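Local structure of putative antidote protein of plasmid maintenance system (Nostoc punctiforme, 3CEC) at residues H18-L27 and V51-T59. The protein is probably the antitoxin of a plasmid-maintenance toxin-antitoxin system and, as a helix-turn-helix protein, probably binds DNA. Sequence-based numbering, arbitrary orientation.
Sequences HPGEVIADIL and VINGQRSIT
I52 drops into a hole formed by G20, I23, A24 and L27, a knobs-into-holes fit that joins the end of helix 45-52, probably the recognition helix of this helix-turn-helix fold, to helix 19-30. The principle at work is that a glycine lets two helices meet backbone to backbone: G20 CA lies 3.6 Å from I52 CA, and a side chain on G20 would run into V51 O. Instead G20 CA makes a CA-H...O contact with V51 O at 3.3 Å.

Past the helix end, G54 closes a Schellman motif at positive phi (70°). In the conformer described, its CA makes a CH-pi contact over one face of the H18 ring, while P19 CD lies against the opposite face.

Apolar contacts complete the joint. With CG1 of I52 anti to the carbonyl carbon (chi1 -71°), its CD1 reaches I23 CG2 and L27 CD1, while the other branch, CG2, meets A24 CB at 4.0 Å. Cut back to alanine, I52 would probably leave the hole between I23, A24 and L27 poorly filled. The side chains of I23 and V51 cross at about a right angle, CD1 of I23 against CG1 of V51. Beyond them I58, whose other neighbours include A63 and L66 of helix 60-70, packs its CG1 against CB of P19 at 3.5 Å, closer than usual van der Waals contact.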
loop_
_atom_site.group_PDB
_atom_site.type_symbol
_atom_site.label_atom_id
_atom_site.label_comp_id
_atom_site.label_asym_id
_atom_site.label_seq_id
_atom_site.Cartn_x
_atom_site.Cartn_y
_atom_site.Cartn_z
ATOM N N HIS A 18 -2.790 4.251 -2.843
ATOM C CA HIS A 18 -2.319 3.076 -2.023
ATOM C C HIS A 18 -1.091 2.565 -2.736
ATOM O O HIS A 18 -1.016 2.604 -3.975
ATOM C CB HIS A 18 -3.343 1.884 -1.868
ATOM C CG HIS A 18 -2.980 0.839 -0.806
ATOM N ND1 HIS A 18 -3.479 0.899 0.483
ATOM C CD2 HIS A 18 -2.226 -0.305 -0.850
ATOM C CE1 HIS A 18 -3.024 -0.124 1.182
ATOM N NE2 HIS A 18 -2.273 -0.875 0.391
ATOM N N PRO A 19 -0.130 2.091 -1.953
ATOM C CA PRO A 19 1.042 1.398 -2.528
ATOM C C PRO A 19 0.647 0.285 -3.471
ATOM O O PRO A 19 1.289 0.043 -4.496
ATOM C CB PRO A 19 1.746 0.823 -1.299
ATOM C CG PRO A 19 1.291 1.682 -0.168
ATOM C CD PRO A 19 -0.003 2.275 -0.499
ATOM N N GLY A 20 -0.418 -0.400 -3.128
ATOM C CA GLY A 20 -0.897 -1.521 -3.904
ATOM C C GLY A 20 -1.316 -1.136 -5.306
ATOM O O GLY A 20 -1.178 -1.903 -6.243
ATOM N N GLU A 21 -1.854 0.074 -5.411
ATOM C CA GLU A 21 -2.302 0.575 -6.703
ATOM C C GLU A 21 -1.101 0.857 -7.594
ATOM O O GLU A 21 -1.130 0.588 -8.834
ATOM C CB GLU A 21 -3.160 1.834 -6.557
ATOM C CG GLU A 21 -4.470 1.550 -5.837
ATOM C CD GLU A 21 -5.306 2.812 -5.578
ATOM O OE1 GLU A 21 -4.882 3.717 -4.818
ATOM O OE2 GLU A 21 -6.412 2.868 -6.141
ATOM N N VAL A 22 -0.041 1.322 -6.963
ATOM C CA VAL A 22 1.187 1.619 -7.710
ATOM C C VAL A 22 1.815 0.324 -8.177
ATOM O O VAL A 22 2.230 0.184 -9.355
ATOM C CB VAL A 22 2.204 2.429 -6.905
ATOM C CG1 VAL A 22 3.483 2.702 -7.736
ATOM C CG2 VAL A 22 1.520 3.783 -6.449
ATOM N N ILE A 23 1.846 -0.654 -7.285
ATOM C CA ILE A 23 2.370 -1.975 -7.633
ATOM C C ILE A 23 1.579 -2.580 -8.810
ATOM O O ILE A 23 2.168 -3.066 -9.748
ATOM C CB ILE A 23 2.430 -2.937 -6.400
ATOM C CG1 ILE A 23 3.498 -2.426 -5.436
ATOM C CG2 ILE A 23 2.693 -4.372 -6.836
ATOM C CD1 ILE A 23 3.370 -3.026 -4.094
ATOM N N ALA A 24 0.266 -2.563 -8.708
ATOM C CA ALA A 24 -0.591 -3.178 -9.762
ATOM C C ALA A 24 -0.271 -2.554 -11.126
ATOM O O ALA A 24 -0.203 -3.238 -12.175
ATOM C CB ALA A 24 -2.060 -2.976 -9.422
ATOM N N ASP A 25 -0.092 -1.241 -11.098
ATOM C CA ASP A 25 0.193 -0.481 -12.330
ATOM C C ASP A 25 1.556 -0.897 -12.903
ATOM O O ASP A 25 1.715 -1.011 -14.111
ATOM C CB ASP A 25 0.148 0.991 -12.069
ATOM C CG ASP A 25 0.242 1.805 -13.350
ATOM O OD1 ASP A 25 -0.685 1.705 -14.202
ATOM O OD2 ASP A 25 1.255 2.492 -13.448
ATOM N N ILE A 26 2.553 -1.034 -12.017
ATOM C CA ILE A 26 3.893 -1.487 -12.437
ATOM C C ILE A 26 3.774 -2.864 -13.104
ATOM O O ILE A 26 4.372 -3.114 -14.149
ATOM C CB ILE A 26 4.860 -1.512 -11.228
ATOM C CG1 ILE A 26 5.160 -0.061 -10.784
ATOM C CG2 ILE A 26 6.128 -2.285 -11.559
ATOM C CD1 ILE A 26 5.893 0.020 -9.385
ATOM N N LEU A 27 3.046 -3.765 -12.466
ATOM C CA LEU A 27 3.004 -5.151 -12.949
ATOM C C LEU A 27 2.316 -5.117 -14.321
ATOM O O LEU A 27 2.665 -5.876 -15.234
ATOM C CB LEU A 27 2.259 -6.034 -11.944
ATOM C CG LEU A 27 2.967 -6.191 -10.588
ATOM C CD1 LEU A 27 2.407 -7.375 -9.755
ATOM C CD2 LEU A 27 4.487 -6.335 -10.737
ATOM N N VAL A 51 -1.423 -6.727 -0.547
ATOM C CA VAL A 51 -0.961 -5.314 -0.636
ATOM C C VAL A 51 -1.691 -4.634 -1.785
ATOM O O VAL A 51 -2.244 -3.536 -1.667
ATOM C CB VAL A 51 0.549 -5.228 -0.806
ATOM C CG1 VAL A 51 0.997 -3.755 -1.054
ATOM C CG2 VAL A 51 1.295 -5.762 0.436
ATOM N N ILE A 52 -1.744 -5.324 -2.903
ATOM C CA ILE A 52 -2.406 -4.793 -4.103
ATOM C C ILE A 52 -3.844 -4.453 -3.828
ATOM O O ILE A 52 -4.371 -3.427 -4.311
ATOM C CB ILE A 52 -2.295 -5.758 -5.276
ATOM C CG1 ILE A 52 -0.863 -5.758 -5.747
ATOM C CG2 ILE A 52 -3.230 -5.332 -6.461
ATOM C CD1 ILE A 52 -0.561 -6.803 -6.901
ATOM N N ASN A 53 -4.495 -5.320 -3.054
ATOM C CA ASN A 53 -5.951 -5.202 -2.800
ATOM C C ASN A 53 -6.242 -4.248 -1.654
ATOM O O ASN A 53 -7.397 -4.041 -1.270
ATOM C CB ASN A 53 -6.614 -6.538 -2.474
ATOM C CG ASN A 53 -6.484 -7.617 -3.563
ATOM O OD1 ASN A 53 -6.290 -7.348 -4.749
ATOM N ND2 ASN A 53 -6.662 -8.875 -3.136
ATOM N N GLY A 54 -5.192 -3.672 -1.088
ATOM C CA GLY A 54 -5.320 -2.720 0.009
ATOM C C GLY A 54 -5.764 -3.343 1.317
ATOM O O GLY A 54 -6.297 -2.646 2.209
ATOM N N GLN A 55 -5.545 -4.651 1.445
ATOM C CA GLN A 55 -5.828 -5.396 2.686
ATOM C C GLN A 55 -4.660 -5.534 3.659
ATOM O O GLN A 55 -4.799 -5.962 4.825
ATOM C CB GLN A 55 -6.291 -6.810 2.356
ATOM C CG GLN A 55 -7.455 -6.926 1.421
ATOM C CD GLN A 55 -7.580 -8.359 0.942
ATOM O OE1 GLN A 55 -7.289 -8.681 -0.220
ATOM N NE2 GLN A 55 -7.939 -9.251 1.865
ATOM N N ARG A 56 -3.476 -5.228 3.165
ATOM C CA ARG A 56 -2.278 -5.365 3.936
ATOM C C ARG A 56 -1.422 -4.127 3.698
ATOM O O ARG A 56 -1.269 -3.663 2.572
ATOM C CB ARG A 56 -1.518 -6.633 3.481
ATOM C CG ARG A 56 -0.184 -6.850 4.094
ATOM C CD ARG A 56 0.442 -8.152 3.620
ATOM N NE ARG A 56 -0.338 -9.310 4.051
ATOM C CZ ARG A 56 -0.368 -9.767 5.308
ATOM N NH1 ARG A 56 0.347 -9.176 6.262
ATOM N NH2 ARG A 56 -1.117 -10.822 5.618
ATOM N N SER A 57 -0.866 -3.616 4.776
ATOM C CA SER A 57 0.051 -2.481 4.681
ATOM C C SER A 57 1.441 -2.916 4.277
ATOM O O SER A 57 1.901 -4.025 4.625
ATOM C CB SER A 57 0.177 -1.763 6.027
ATOM O OG SER A 57 -1.076 -1.238 6.364
ATOM N N ILE A 58 2.141 -1.976 3.658
ATOM C CA ILE A 58 3.597 -2.131 3.427
ATOM C C ILE A 58 4.319 -2.130 4.773
ATOM O O ILE A 58 4.223 -1.164 5.539
ATOM C CB ILE A 58 4.169 -0.889 2.623
ATOM C CG1 ILE A 58 3.537 -0.759 1.224
ATOM C CG2 ILE A 58 5.697 -0.927 2.550
ATOM C CD1 ILE A 58 3.820 -1.844 0.365
ATOM N N THR A 59 5.063 -3.191 5.043
ATOM C CA THR A 59 5.948 -3.205 6.173
ATOM C C THR A 59 7.352 -2.687 5.759
ATOM O O THR A 59 7.658 -2.539 4.579
ATOM C CB THR A 59 6.147 -4.655 6.655
ATOM O OG1 THR A 59 6.657 -5.413 5.566
ATOM C CG2 THR A 59 4.822 -5.261 7.205
#